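Local atomic coordinates of 4-aminobutyrate transaminase (Acinetobacter baumannii, PDB entry 6WOP), a protein that probably catalyses the pyridoxal-phosphate-dependent transfer of the amino group of 4-aminobutyrate to 2-oxoglutarate, as a class-III aminotransferase. Residues T72-T77 with G301-V306; G102-A107 with G279-A284; C125-H130 with G234-A239; R171-A176 with N216-E221; E319-R324 with P396-A401. All blocks are in the same frame, centred on the assembly; numbering follows the deposited sequence.

Contact 1. Residues T72-T77 with G301-V306; sequences TKFTHT and GSPIAV
Thr75 and Pro303 bring the two backbones closest together, with 5.5 Å between their CA atoms. The 72-77 segment is an irregular loop that follows helix 61-71, whereas 301-306 passes from Gly301 into the first turn of helix 303-318. No direct hydrogen bond joins them. A water does so instead, donating to Thr75 O and lying 2.8 Å from Ser302 OG, to which it is also hydrogen-bonded. Ser302 is the N-cap of the helix: its OG accepts a weak but nearly straight bond from Ala305 N (3.4 Å, 172°), and one hydroxyl thereby serves both the helix end and the bridging water. Thr75 O also lies 3.2 Å from Pro303 CD, so the carbonyl rests against the proline ring beside its water bond.

The side chains add two apolar pairs. Phe74 CG stands between its backbone N and carbonyl carbon (chi1 57°), from where CD2 and CE2 of the ring reach Pro303, the closest approach being 3.6 Å from CE2 to Pro303 CG; the two side chains cross at about a right angle. Thr75 and Ile304 instead lie side by side and point the same way, with Thr75 CB 3.9 Å from Ile304 CG1. Thr75 OG1 bonds to Gly274 O of the second subunit, and His76 NE2 to Gly50 O of that subunit.

The buried contact lies at the interface with the second subunit, where Phe74 packs on Glu29 and Thr75 on Phe275 of that subunit, while Pro303 and Ile304 at the start of helix 303-318 also pack on helix 61-71 through Gln70.

Contact 2. Residues G102-A107 with G279-A284; sequences GPAKAA and GVVGRA
Lys105 and Gly282 form a hydrogen-bonded antiparallel pair, with Lys105 N to Gly282 O and Gly282 N to Lys105 O both 2.9 Å. Ala107 and Val280 form the next such pair, Ala107 N to Val280 O and Val280 N to Ala107 O both being 3.0 Å. A fifth bond, from Ala284 N to Pro103 O (2.9 Å), extends the pairing past the strand into the start of helix 284-287.

Close CA-H...O contacts fill the gaps between these bonds, as from Ala106 CA to Val280 O at 3.2 Å. The strands run 161° apart in direction. Within this chain strand 104-109 is an outermost strand of a seven-stranded mixed sheet, and 278-283 is its antiparallel neighbour, the arrangement of the large domain in fold-type I pyridoxal-phosphate enzymes; the backbone of Ala106 bonds on to the second subunit.

Apolar contacts fall on both faces. On one, Val281 packs CG2 against Ala104 CB (4.0 Å) and CB against Ala106 CB, and all three residues also touch Asn95 of helix 85-97. On the other, the extended Lys105 chain runs past Ala284, touching its CB with CG, CD and CE.

The charged side-chain tips find partners outside the two strands: Lys105 NZ pairs with Asp288 and bonds to Gln13 O of the second subunit, while Arg283 pairs with Glu285 and Asp263.

Contact 3. Residues C125-H130 with G234-A239; sequences CYTGRH and GILLVA
Arg129 NH1 is gripped by two backbone carbonyls, His233 O and Val201 O, and the guanidinium that carries it lies against Gly234 and Ile235. Gly234 O sits over one face of the group, 3.4 Å from NH1, but the angle is too poor for a hydrogen bond. Ile235 CG1 meets the edge in plane, 3.6 Å from NH1. The Arg129 chain is extended from CG to NE (chi3 176°, NE anti to CB), which carries the guanidinium out to Gly234.

Thr127 OG1 has two bonds of its own. It accepts from Arg129 N at 3.2 Å, an ST turn, and donates to Ala123 O one helical turn back. Its methyl branch does the packing: CG2 is 3.9 Å from Leu236 CD1. Tyr126 reaches the same leucine methyl with CD2 at 4.1 Å, the tyrosine and leucine side chains crossing at about a right angle, while its OH bonds to Glu285.

The contact joins the end of helix 112-127 to the link between helix 220-233 and strand 236-240. Gly128, with positive phi, is the first residue past helix 112-127, and Gly234 ends helix 220-233 in a Schellman motif. The last carbonyl of helix 220-233, His233 O, receives a cationic guanidinium; the negative end of the helix dipole would be expected to favour that charge, and the bond gives a helix-terminal carbonyl a side-chain donor.

Contact 4. Residues R171-A176 with N216-E221; sequences RYPVPA and NVVPAE
Tyr172 lies across Asn216 and Val218, its side chain meeting the two at different angles. Against Asn216 it crosses at a slant, ring and amide planes 46° apart, with CE2 3.9 Å from Asn216 CB. With Val218 it makes about a right angle and brings its hydroxyl end close: Tyr172 OH is 3.3 Å from Val218 CB. CG of the tyrosine stands anti to the backbone N (chi1 -160°), on a CB that points toward 216-218. Tyr172 OH bonds to Glu207 O, just before the hairpin 209-210/216-217, and Asn216 ND2 to Gln210 OE1 within it.

One face of the ring carries Pro173 CG, 4.2 Å above the plane and offset toward the rim. This same CG meets Pro219 CD at 3.6 Å, the two proline rings crossing at a slant. At the ring edge, in plane, a water bridges the backbones by donating to Pro173 O (2.7 Å) and Val217 O (2.9 Å); no direct hydrogen bond crosses the contact.

The loop after strand 167-170 is thereby joined to the short hairpin and the start of helix 220-233. Pro173 and Pro219 both pack on helix 181-194, and Asn216 on Arg351 of strand 347-353.

Contact 5. Residues E319-R324 with P396-A401; sequences ENLCDR and PLTIPA
Arg324 reaches the 396-401 loop through a bent chain: CG is anti to the carbonyl carbon, and the chain then bends at chi2 and again at chi3 (84°), which turns NE aside. The guanidinium then presents NH1 to the carbonyls of Leu397 and Ile399. The bond to Ile399 O is the sound one (2.8 Å, 154°), lying near the guanidinium plane though tilted out of it. That from NH1 to Leu397 O is 2.9 Å long but weak, with an angle of only 123° at the hydrogen. Both acceptors belong to the type I turn from Pro396 to Ile399, closed by Ile399 N to Pro396 O, so one arginine nitrogen clasps two of its carbonyls while NH2 rests 4.0 Å from Ala401 CB.

The apolar part centres on Leu321. Its CD1 meets Thr398 CG2 at 3.8 Å, the side chains crossing at a slant, and its CB packs on Leu397 CD1 at 4.2 Å. Leu397 CD1 comes nearer still to the backbone, 3.7 Å from Leu321 O. Glu319 and Thr398 direct their polar ends elsewhere, Glu319 to His60 and Thr398 OG1 to Asn33.

The contact thus fastens the first turn of helix 321-342 to the loop that connects strand 390-393 with helix 401-416. Leu397 and Ile399 also pack on helix 321-342, against Ala325 and Leu328, and Ile399 reaches Ile45 of strand 43-46.

Contacts 1 to 4 are nested along the chain: 72-77/301-306 encloses contact 2, which encloses contact 3, which encloses contact 4, while contact 5 follows in series. Contacts 2 and 3 share the mixed sheet from strand 104-109 to strand 167-170, their centres 14 Å apart, and touch where Arg283 NH2 lies 3.8 Å from Tyr126 OH; both residues bond to Glu285. Between centres, contact 4 lies about 23 Å from contact 3, joined through helix 220-233 leading to strand 236-240, and about 40 Å from contact 1, across the chain's centre. Consecutive helices 303-318 and 321-342 connect contacts 1 and 5. Contacts 1 to 3 reach the second subunit of the four-chain assembly; no other chain touches contact 5.

Contact 1. Residues T72-T77 with G301-V306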
# COMPACT_ATOMS: atom_id res chain seq x y z
N THR A 72 38.96 -23.74 9.51
CA THR A 72 39.72 -24.80 8.87
C THR A 72 38.81 -25.71 8.05
O THR A 72 39.30 -26.62 7.38
CB THR A 72 40.47 -25.70 9.88
OG1 THR A 72 39.52 -26.53 10.54
CG2 THR A 72 41.16 -24.89 10.91
N LYS A 73 37.51 -25.51 8.09
CA LYS A 73 36.59 -26.40 7.40
C LYS A 73 35.94 -25.71 6.20
O LYS A 73 36.22 -26.08 5.06
CB LYS A 73 35.54 -26.90 8.38
CG LYS A 73 36.16 -27.77 9.53
CD LYS A 73 35.09 -28.14 10.56
CE LYS A 73 35.61 -28.99 11.72
NZ LYS A 73 34.51 -29.18 12.75
N PHE A 74 35.09 -24.72 6.45
CA PHE A 74 34.46 -23.94 5.38
C PHE A 74 33.77 -22.74 6.02
O PHE A 74 33.38 -22.80 7.19
CB PHE A 74 33.46 -24.76 4.55
CG PHE A 74 32.35 -25.41 5.34
CD1 PHE A 74 32.56 -26.62 5.96
CD2 PHE A 74 31.12 -24.77 5.50
CE1 PHE A 74 31.59 -27.20 6.71
CE2 PHE A 74 30.10 -25.39 6.23
CZ PHE A 74 30.35 -26.58 6.85
N THR A 75 33.66 -21.65 5.26
CA THR A 75 33.00 -20.47 5.78
C THR A 75 31.67 -20.20 5.12
O THR A 75 30.88 -19.43 5.69
CB THR A 75 33.86 -19.21 5.59
OG1 THR A 75 33.76 -18.77 4.22
CG2 THR A 75 35.35 -19.47 5.88
N HIS A 76 31.37 -20.81 3.99
CA HIS A 76 30.13 -20.50 3.28
C HIS A 76 29.90 -21.55 2.21
O HIS A 76 30.77 -21.77 1.34
CB HIS A 76 30.20 -19.12 2.59
CG HIS A 76 29.01 -18.89 1.69
ND1 HIS A 76 27.78 -18.45 2.15
CD2 HIS A 76 28.88 -19.06 0.35
CE1 HIS A 76 26.95 -18.35 1.12
NE2 HIS A 76 27.60 -18.71 0.02
N THR A 77 28.73 -22.22 2.26
CA THR A 77 28.28 -23.06 1.15
C THR A 77 26.99 -22.59 0.51
O THR A 77 26.68 -23.06 -0.60
CB THR A 77 28.04 -24.51 1.63
OG1 THR A 77 26.98 -24.54 2.61
CG2 THR A 77 29.32 -25.13 2.23
N GLY A 301 22.36 -18.28 8.31
CA GLY A 301 22.93 -19.40 9.06
C GLY A 301 24.38 -19.62 8.71
O GLY A 301 24.81 -20.74 8.46
N SER A 302 25.15 -18.53 8.68
CA SER A 302 26.53 -18.62 8.23
C SER A 302 27.29 -19.66 9.06
O SER A 302 27.18 -19.65 10.29
CB SER A 302 27.13 -17.23 8.35
OG SER A 302 28.52 -17.31 8.68
N PRO A 303 28.04 -20.57 8.41
CA PRO A 303 28.78 -21.61 9.16
C PRO A 303 29.63 -21.04 10.30
O PRO A 303 29.72 -21.68 11.37
CB PRO A 303 29.69 -22.23 8.07
CG PRO A 303 28.89 -22.05 6.79
CD PRO A 303 28.19 -20.68 6.95
N ILE A 304 30.31 -19.91 10.03
CA ILE A 304 31.12 -19.20 11.03
C ILE A 304 30.27 -18.81 12.23
O ILE A 304 30.61 -19.08 13.38
CB ILE A 304 31.74 -17.95 10.36
CG1 ILE A 304 32.65 -18.35 9.21
CG2 ILE A 304 32.45 -16.96 11.33
CD1 ILE A 304 33.81 -19.14 9.68
N ALA A 305 29.14 -18.14 11.96
CA ALA A 305 28.27 -17.65 13.03
C ALA A 305 27.55 -18.78 13.73
O ALA A 305 27.22 -18.65 14.91
CB ALA A 305 27.25 -16.64 12.49
N VAL A 306 27.25 -19.86 13.01
CA VAL A 306 26.63 -21.02 13.64
C VAL A 306 27.61 -21.65 14.64
O VAL A 306 27.26 -22.01 15.76
CB VAL A 306 26.20 -22.01 12.55
CG1 VAL A 306 25.95 -23.40 13.17
CG2 VAL A 306 24.91 -21.48 11.81
O HOH W 1 29.57 -16.93 6.11

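Contact 2. Residues G102-A107 with G279-A284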
# COMPACT_ATOMS: atom_id res chain seq x y z
N GLY A 102 4.38 -27.10 22.53
CA GLY A 102 4.39 -28.22 21.63
C GLY A 102 5.71 -28.25 20.87
O GLY A 102 6.58 -27.46 21.19
N PRO A 103 5.86 -29.11 19.87
CA PRO A 103 7.15 -29.21 19.17
C PRO A 103 7.50 -27.91 18.47
O PRO A 103 6.64 -27.28 17.84
CB PRO A 103 6.92 -30.33 18.15
CG PRO A 103 5.61 -30.89 18.48
CD PRO A 103 4.83 -29.91 19.21
N ALA A 104 8.76 -27.52 18.55
CA ALA A 104 9.20 -26.29 17.90
C ALA A 104 10.02 -26.61 16.65
O ALA A 104 10.55 -27.71 16.49
CB ALA A 104 10.00 -25.43 18.88
N LYS A 105 10.10 -25.64 15.74
CA LYS A 105 11.09 -25.71 14.68
C LYS A 105 11.81 -24.37 14.60
O LYS A 105 11.29 -23.36 15.06
CB LYS A 105 10.43 -26.04 13.34
CG LYS A 105 9.98 -27.50 13.28
CD LYS A 105 9.37 -27.80 11.96
CE LYS A 105 9.21 -29.30 11.77
NZ LYS A 105 9.13 -29.66 10.33
N ALA A 106 13.01 -24.35 14.00
CA ALA A 106 13.76 -23.11 13.93
C ALA A 106 14.44 -23.00 12.57
O ALA A 106 14.79 -24.01 11.94
CB ALA A 106 14.87 -23.01 15.03
N ALA A 107 14.69 -21.78 12.15
CA ALA A 107 15.50 -21.56 10.96
C ALA A 107 16.36 -20.35 11.24
O ALA A 107 15.99 -19.52 12.05
CB ALA A 107 14.63 -21.22 9.74
N GLY A 279 17.68 -15.73 13.98
CA GLY A 279 16.84 -16.89 13.76
C GLY A 279 15.41 -16.64 14.20
O GLY A 279 15.11 -15.66 14.86
N VAL A 280 14.55 -17.60 13.86
CA VAL A 280 13.15 -17.60 14.23
C VAL A 280 12.90 -18.99 14.74
O VAL A 280 13.27 -19.96 14.06
CB VAL A 280 12.19 -17.34 13.05
CG1 VAL A 280 10.75 -17.43 13.52
CG2 VAL A 280 12.43 -15.95 12.47
N VAL A 281 12.31 -19.10 15.94
CA VAL A 281 11.89 -20.40 16.46
C VAL A 281 10.39 -20.31 16.72
O VAL A 281 9.90 -19.23 17.07
CB VAL A 281 12.68 -20.80 17.72
CG1 VAL A 281 12.56 -19.72 18.87
CG2 VAL A 281 12.29 -22.23 18.20
N GLY A 282 9.66 -21.41 16.53
CA GLY A 282 8.25 -21.33 16.87
C GLY A 282 7.52 -22.64 16.73
O GLY A 282 8.11 -23.67 16.45
N ARG A 283 6.19 -22.56 16.87
CA ARG A 283 5.39 -23.79 16.79
C ARG A 283 5.64 -24.45 15.45
O ARG A 283 5.65 -23.78 14.42
CB ARG A 283 3.89 -23.47 16.99
CG ARG A 283 3.56 -22.83 18.35
CD ARG A 283 2.10 -22.23 18.30
NE ARG A 283 1.23 -23.17 17.67
CZ ARG A 283 0.15 -22.84 16.97
NH1 ARG A 283 -0.20 -21.55 16.84
NH2 ARG A 283 -0.57 -23.81 16.42
N ALA A 284 5.89 -25.76 15.45
CA ALA A 284 6.24 -26.44 14.20
C ALA A 284 5.24 -26.18 13.07
O ALA A 284 5.62 -25.99 11.91
CB ALA A 284 6.33 -27.95 14.43

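Contact 3. Residues C125-H130 with G234-A239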
# COMPACT_ATOMS: atom_id res chain seq x y z
N CYS A 125 1.74 -16.20 6.09
CA CYS A 125 1.50 -17.43 5.36
C CYS A 125 0.55 -18.33 6.15
O CYS A 125 -0.43 -18.84 5.61
CB CYS A 125 2.85 -18.14 5.06
SG CYS A 125 2.59 -19.84 4.42
N TYR A 126 0.87 -18.53 7.44
CA TYR A 126 0.08 -19.46 8.27
C TYR A 126 -1.37 -19.01 8.41
O TYR A 126 -2.30 -19.83 8.35
CB TYR A 126 0.73 -19.60 9.66
CG TYR A 126 -0.05 -20.56 10.56
CD1 TYR A 126 0.07 -21.95 10.38
CD2 TYR A 126 -0.90 -20.09 11.55
CE1 TYR A 126 -0.63 -22.83 11.20
CE2 TYR A 126 -1.61 -20.96 12.35
CZ TYR A 126 -1.46 -22.32 12.17
OH TYR A 126 -2.16 -23.19 12.97
N THR A 127 -1.58 -17.71 8.63
CA THR A 127 -2.92 -17.21 8.86
C THR A 127 -3.64 -16.85 7.56
O THR A 127 -4.88 -16.73 7.54
CB THR A 127 -2.88 -15.98 9.79
OG1 THR A 127 -2.17 -14.92 9.14
CG2 THR A 127 -2.14 -16.24 11.15
N GLY A 128 -2.91 -16.68 6.46
CA GLY A 128 -3.52 -16.14 5.27
C GLY A 128 -4.01 -14.72 5.42
O GLY A 128 -4.88 -14.30 4.66
N ARG A 129 -3.47 -13.97 6.38
CA ARG A 129 -3.81 -12.59 6.66
C ARG A 129 -2.61 -11.69 6.45
O ARG A 129 -1.48 -12.18 6.37
CB ARG A 129 -4.32 -12.44 8.10
CG ARG A 129 -5.36 -13.50 8.43
CD ARG A 129 -5.58 -13.40 9.97
NE ARG A 129 -6.65 -14.33 10.36
CZ ARG A 129 -7.15 -14.42 11.57
NH1 ARG A 129 -6.66 -13.66 12.54
NH2 ARG A 129 -8.17 -15.27 11.81
N HIS A 130 -2.85 -10.36 6.35
CA HIS A 130 -1.75 -9.46 6.03
C HIS A 130 -1.37 -8.52 7.15
O HIS A 130 -0.24 -8.01 7.14
CB HIS A 130 -2.09 -8.59 4.78
CG HIS A 130 -2.98 -7.41 5.08
ND1 HIS A 130 -4.34 -7.53 5.31
CD2 HIS A 130 -2.69 -6.09 5.21
CE1 HIS A 130 -4.84 -6.32 5.58
NE2 HIS A 130 -3.86 -5.44 5.51
N GLY A 234 -7.59 -15.89 16.41
CA GLY A 234 -6.73 -16.62 15.50
C GLY A 234 -5.51 -15.84 15.07
O GLY A 234 -4.93 -16.16 14.04
N ILE A 235 -5.11 -14.82 15.83
CA ILE A 235 -3.94 -14.01 15.50
C ILE A 235 -2.70 -14.67 16.13
O ILE A 235 -2.80 -15.19 17.24
CB ILE A 235 -4.13 -12.58 16.04
CG1 ILE A 235 -5.39 -11.91 15.40
CG2 ILE A 235 -2.84 -11.73 15.81
CD1 ILE A 235 -5.83 -10.71 16.15
N LEU A 236 -1.53 -14.61 15.47
CA LEU A 236 -0.31 -15.07 16.14
C LEU A 236 0.35 -14.04 17.05
O LEU A 236 0.41 -12.85 16.75
CB LEU A 236 0.75 -15.51 15.11
CG LEU A 236 0.22 -16.69 14.29
CD1 LEU A 236 1.17 -16.93 13.11
CD2 LEU A 236 0.03 -18.04 15.11
N LEU A 237 0.98 -14.53 18.14
CA LEU A 237 1.70 -13.63 19.03
C LEU A 237 3.19 -13.84 18.78
O LEU A 237 3.66 -14.96 18.86
CB LEU A 237 1.35 -13.93 20.48
CG LEU A 237 2.06 -13.07 21.56
CD1 LEU A 237 1.75 -11.62 21.38
CD2 LEU A 237 1.58 -13.52 22.99
N VAL A 238 3.91 -12.77 18.45
CA VAL A 238 5.34 -12.86 18.15
C VAL A 238 6.12 -12.10 19.21
O VAL A 238 5.88 -10.91 19.41
CB VAL A 238 5.66 -12.27 16.77
CG1 VAL A 238 7.19 -12.42 16.46
CG2 VAL A 238 4.79 -12.99 15.71
N ALA A 239 7.07 -12.75 19.86
CA ALA A 239 7.97 -12.09 20.82
C ALA A 239 9.25 -11.74 20.10
O ALA A 239 9.93 -12.64 19.62
CB ALA A 239 8.29 -13.04 21.99

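Contact 4. Residues R171-A176 with N216-E221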
# COMPACT_ATOMS: atom_id res chain seq x y z
N ARG A 171 -0.41 1.24 22.03
CA ARG A 171 0.36 1.74 23.14
C ARG A 171 0.94 0.60 23.96
O ARG A 171 0.22 -0.22 24.44
CB ARG A 171 -0.48 2.55 24.13
CG ARG A 171 -1.52 3.45 23.54
CD ARG A 171 -0.93 4.63 22.85
NE ARG A 171 -0.17 4.41 21.63
CZ ARG A 171 -0.66 4.21 20.41
NH1 ARG A 171 -1.96 4.12 20.19
NH2 ARG A 171 0.16 4.05 19.43
N TYR A 172 2.24 0.59 24.12
CA TYR A 172 2.88 -0.34 25.02
C TYR A 172 2.57 0.03 26.47
O TYR A 172 2.60 1.22 26.83
CB TYR A 172 4.39 -0.30 24.78
CG TYR A 172 5.16 -1.50 25.27
CD1 TYR A 172 5.34 -2.59 24.46
CD2 TYR A 172 5.70 -1.54 26.58
CE1 TYR A 172 6.08 -3.65 24.87
CE2 TYR A 172 6.43 -2.62 26.99
CZ TYR A 172 6.63 -3.66 26.13
OH TYR A 172 7.41 -4.74 26.54
N PRO A 173 2.34 -0.96 27.35
CA PRO A 173 2.02 -0.68 28.75
C PRO A 173 3.24 -0.20 29.51
O PRO A 173 4.28 -0.89 29.55
CB PRO A 173 1.53 -2.04 29.27
CG PRO A 173 2.19 -3.05 28.36
CD PRO A 173 2.18 -2.39 27.02
N VAL A 174 3.13 0.99 30.09
CA VAL A 174 4.19 1.61 30.89
C VAL A 174 3.49 2.25 32.08
O VAL A 174 3.20 3.46 32.07
CB VAL A 174 5.05 2.61 30.09
CG1 VAL A 174 6.18 3.12 30.92
CG2 VAL A 174 5.66 1.94 28.84
N PRO A 175 3.15 1.49 33.12
CA PRO A 175 2.31 2.04 34.18
C PRO A 175 2.99 3.21 34.88
O PRO A 175 2.27 4.14 35.26
CB PRO A 175 2.11 0.85 35.14
CG PRO A 175 2.23 -0.35 34.26
CD PRO A 175 3.31 0.03 33.24
N ALA A 176 4.33 3.21 35.03
CA ALA A 176 5.03 4.38 35.58
C ALA A 176 4.79 5.66 34.78
O ALA A 176 4.97 6.76 35.30
CB ALA A 176 6.54 4.15 35.65
N ASN A 216 11.59 -0.97 28.60
CA ASN A 216 10.29 -1.10 29.20
C ASN A 216 9.92 -2.58 29.31
O ASN A 216 9.74 -3.23 28.26
CB ASN A 216 9.28 -0.37 28.30
CG ASN A 216 9.71 1.08 28.09
OD1 ASN A 216 10.09 1.75 29.05
ND2 ASN A 216 9.72 1.55 26.84
N VAL A 217 9.70 -3.06 30.54
CA VAL A 217 9.44 -4.49 30.78
C VAL A 217 7.94 -4.73 30.71
O VAL A 217 7.18 -4.03 31.39
CB VAL A 217 10.02 -4.94 32.14
CG1 VAL A 217 9.63 -6.35 32.41
CG2 VAL A 217 11.53 -4.83 32.11
N VAL A 218 7.51 -5.68 29.90
CA VAL A 218 6.05 -5.89 29.69
C VAL A 218 5.45 -6.47 30.97
O VAL A 218 6.03 -7.40 31.54
CB VAL A 218 5.78 -6.80 28.48
CG1 VAL A 218 6.17 -8.27 28.70
CG2 VAL A 218 4.28 -6.73 28.10
N PRO A 219 4.34 -5.95 31.46
CA PRO A 219 3.69 -6.61 32.60
C PRO A 219 3.13 -7.97 32.20
O PRO A 219 2.60 -8.12 31.09
CB PRO A 219 2.57 -5.63 33.00
CG PRO A 219 3.02 -4.29 32.49
CD PRO A 219 3.79 -4.60 31.19
N ALA A 220 3.25 -8.95 33.11
CA ALA A 220 2.66 -10.28 32.86
C ALA A 220 1.18 -10.18 32.48
O ALA A 220 0.70 -10.91 31.61
CB ALA A 220 2.81 -11.20 34.08
N GLU A 221 0.42 -9.32 33.16
CA GLU A 221 -1.01 -9.22 32.88
C GLU A 221 -1.25 -8.79 31.44
O GLU A 221 -2.23 -9.21 30.79
CB GLU A 221 -1.69 -8.24 33.86
CG GLU A 221 -3.19 -8.01 33.59
CD GLU A 221 -3.69 -6.70 34.21
OE1 GLU A 221 -2.93 -6.03 34.96
OE2 GLU A 221 -4.85 -6.34 33.95
O HOH W 2 6.67 -1.29 30.69

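Contact 5. Residues E319-R324 with P396-A401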
# COMPACT_ATOMS: atom_id res chain seq x y z
N GLU A 319 29.03 -21.16 32.16
CA GLU A 319 29.49 -20.06 32.99
C GLU A 319 28.37 -19.44 33.80
O GLU A 319 28.60 -18.43 34.47
CB GLU A 319 30.19 -19.01 32.09
CG GLU A 319 31.35 -19.73 31.36
CD GLU A 319 32.13 -18.86 30.36
OE1 GLU A 319 31.97 -17.63 30.39
OE2 GLU A 319 32.94 -19.43 29.59
N ASN A 320 27.16 -20.02 33.75
CA ASN A 320 26.05 -19.55 34.57
C ASN A 320 25.79 -18.07 34.34
O ASN A 320 25.68 -17.28 35.29
CB ASN A 320 26.31 -19.80 36.07
CG ASN A 320 26.47 -21.24 36.39
OD1 ASN A 320 25.63 -22.06 36.05
ND2 ASN A 320 27.56 -21.57 37.08
N LEU A 321 25.71 -17.68 33.08
CA LEU A 321 25.56 -16.27 32.78
C LEU A 321 24.15 -15.73 33.01
O LEU A 321 24.02 -14.52 33.21
CB LEU A 321 25.98 -15.98 31.33
CG LEU A 321 27.47 -16.20 31.05
CD1 LEU A 321 27.81 -15.74 29.61
CD2 LEU A 321 28.43 -15.57 32.08
N CYS A 322 23.10 -16.57 33.01
CA CYS A 322 21.81 -16.10 33.51
C CYS A 322 21.93 -15.64 34.97
O CYS A 322 21.49 -14.54 35.33
CB CYS A 322 20.74 -17.19 33.38
SG CYS A 322 19.95 -17.18 31.69
N ASP A 323 22.56 -16.46 35.81
CA ASP A 323 22.76 -16.06 37.20
C ASP A 323 23.62 -14.80 37.31
O ASP A 323 23.33 -13.92 38.12
CB ASP A 323 23.42 -17.19 38.00
CG ASP A 323 22.49 -18.34 38.30
OD1 ASP A 323 21.26 -18.19 38.32
OD2 ASP A 323 23.05 -19.42 38.51
N ARG A 324 24.71 -14.72 36.52
CA ARG A 324 25.52 -13.51 36.54
C ARG A 324 24.71 -12.28 36.13
O ARG A 324 24.91 -11.19 36.70
CB ARG A 324 26.75 -13.66 35.65
CG ARG A 324 27.84 -14.46 36.33
CD ARG A 324 29.24 -13.93 36.10
NE ARG A 324 29.61 -12.86 37.03
CZ ARG A 324 30.21 -11.72 36.65
NH1 ARG A 324 30.51 -11.49 35.33
NH2 ARG A 324 30.46 -10.78 37.61
N PRO A 396 28.91 -6.73 28.78
CA PRO A 396 28.98 -8.19 28.70
C PRO A 396 28.66 -8.83 30.02
O PRO A 396 29.07 -8.31 31.07
CB PRO A 396 30.46 -8.44 28.30
CG PRO A 396 30.76 -7.25 27.37
CD PRO A 396 30.05 -6.07 28.11
N LEU A 397 27.91 -9.96 29.99
CA LEU A 397 27.59 -10.69 31.23
C LEU A 397 28.82 -11.37 31.82
O LEU A 397 28.80 -11.80 33.00
CB LEU A 397 26.55 -11.76 30.94
CG LEU A 397 25.23 -11.23 30.34
CD1 LEU A 397 24.20 -12.39 30.16
CD2 LEU A 397 24.67 -10.15 31.28
N THR A 398 29.88 -11.42 31.04
CA THR A 398 31.18 -11.96 31.44
C THR A 398 32.11 -10.88 32.06
O THR A 398 33.28 -11.19 32.35
CB THR A 398 31.85 -12.56 30.20
OG1 THR A 398 31.89 -11.57 29.16
CG2 THR A 398 31.07 -13.78 29.66
N ILE A 399 31.65 -9.64 32.20
CA ILE A 399 32.55 -8.57 32.67
C ILE A 399 33.14 -8.94 34.05
O ILE A 399 32.42 -9.44 34.93
CB ILE A 399 31.80 -7.20 32.69
CG1 ILE A 399 32.79 -6.10 33.08
CG2 ILE A 399 30.62 -7.20 33.69
CD1 ILE A 399 32.20 -4.70 32.87
N PRO A 400 34.44 -8.80 34.28
CA PRO A 400 34.98 -9.10 35.62
C PRO A 400 34.32 -8.21 36.65
O PRO A 400 34.14 -7.03 36.41
CB PRO A 400 36.46 -8.78 35.48
CG PRO A 400 36.75 -9.00 33.94
CD PRO A 400 35.49 -8.37 33.34
N ALA A 401 34.02 -8.77 37.83
CA ALA A 401 33.26 -8.03 38.85
C ALA A 401 34.00 -6.74 39.24
O ALA A 401 33.38 -5.69 39.47
CB ALA A 401 33.03 -8.94 40.06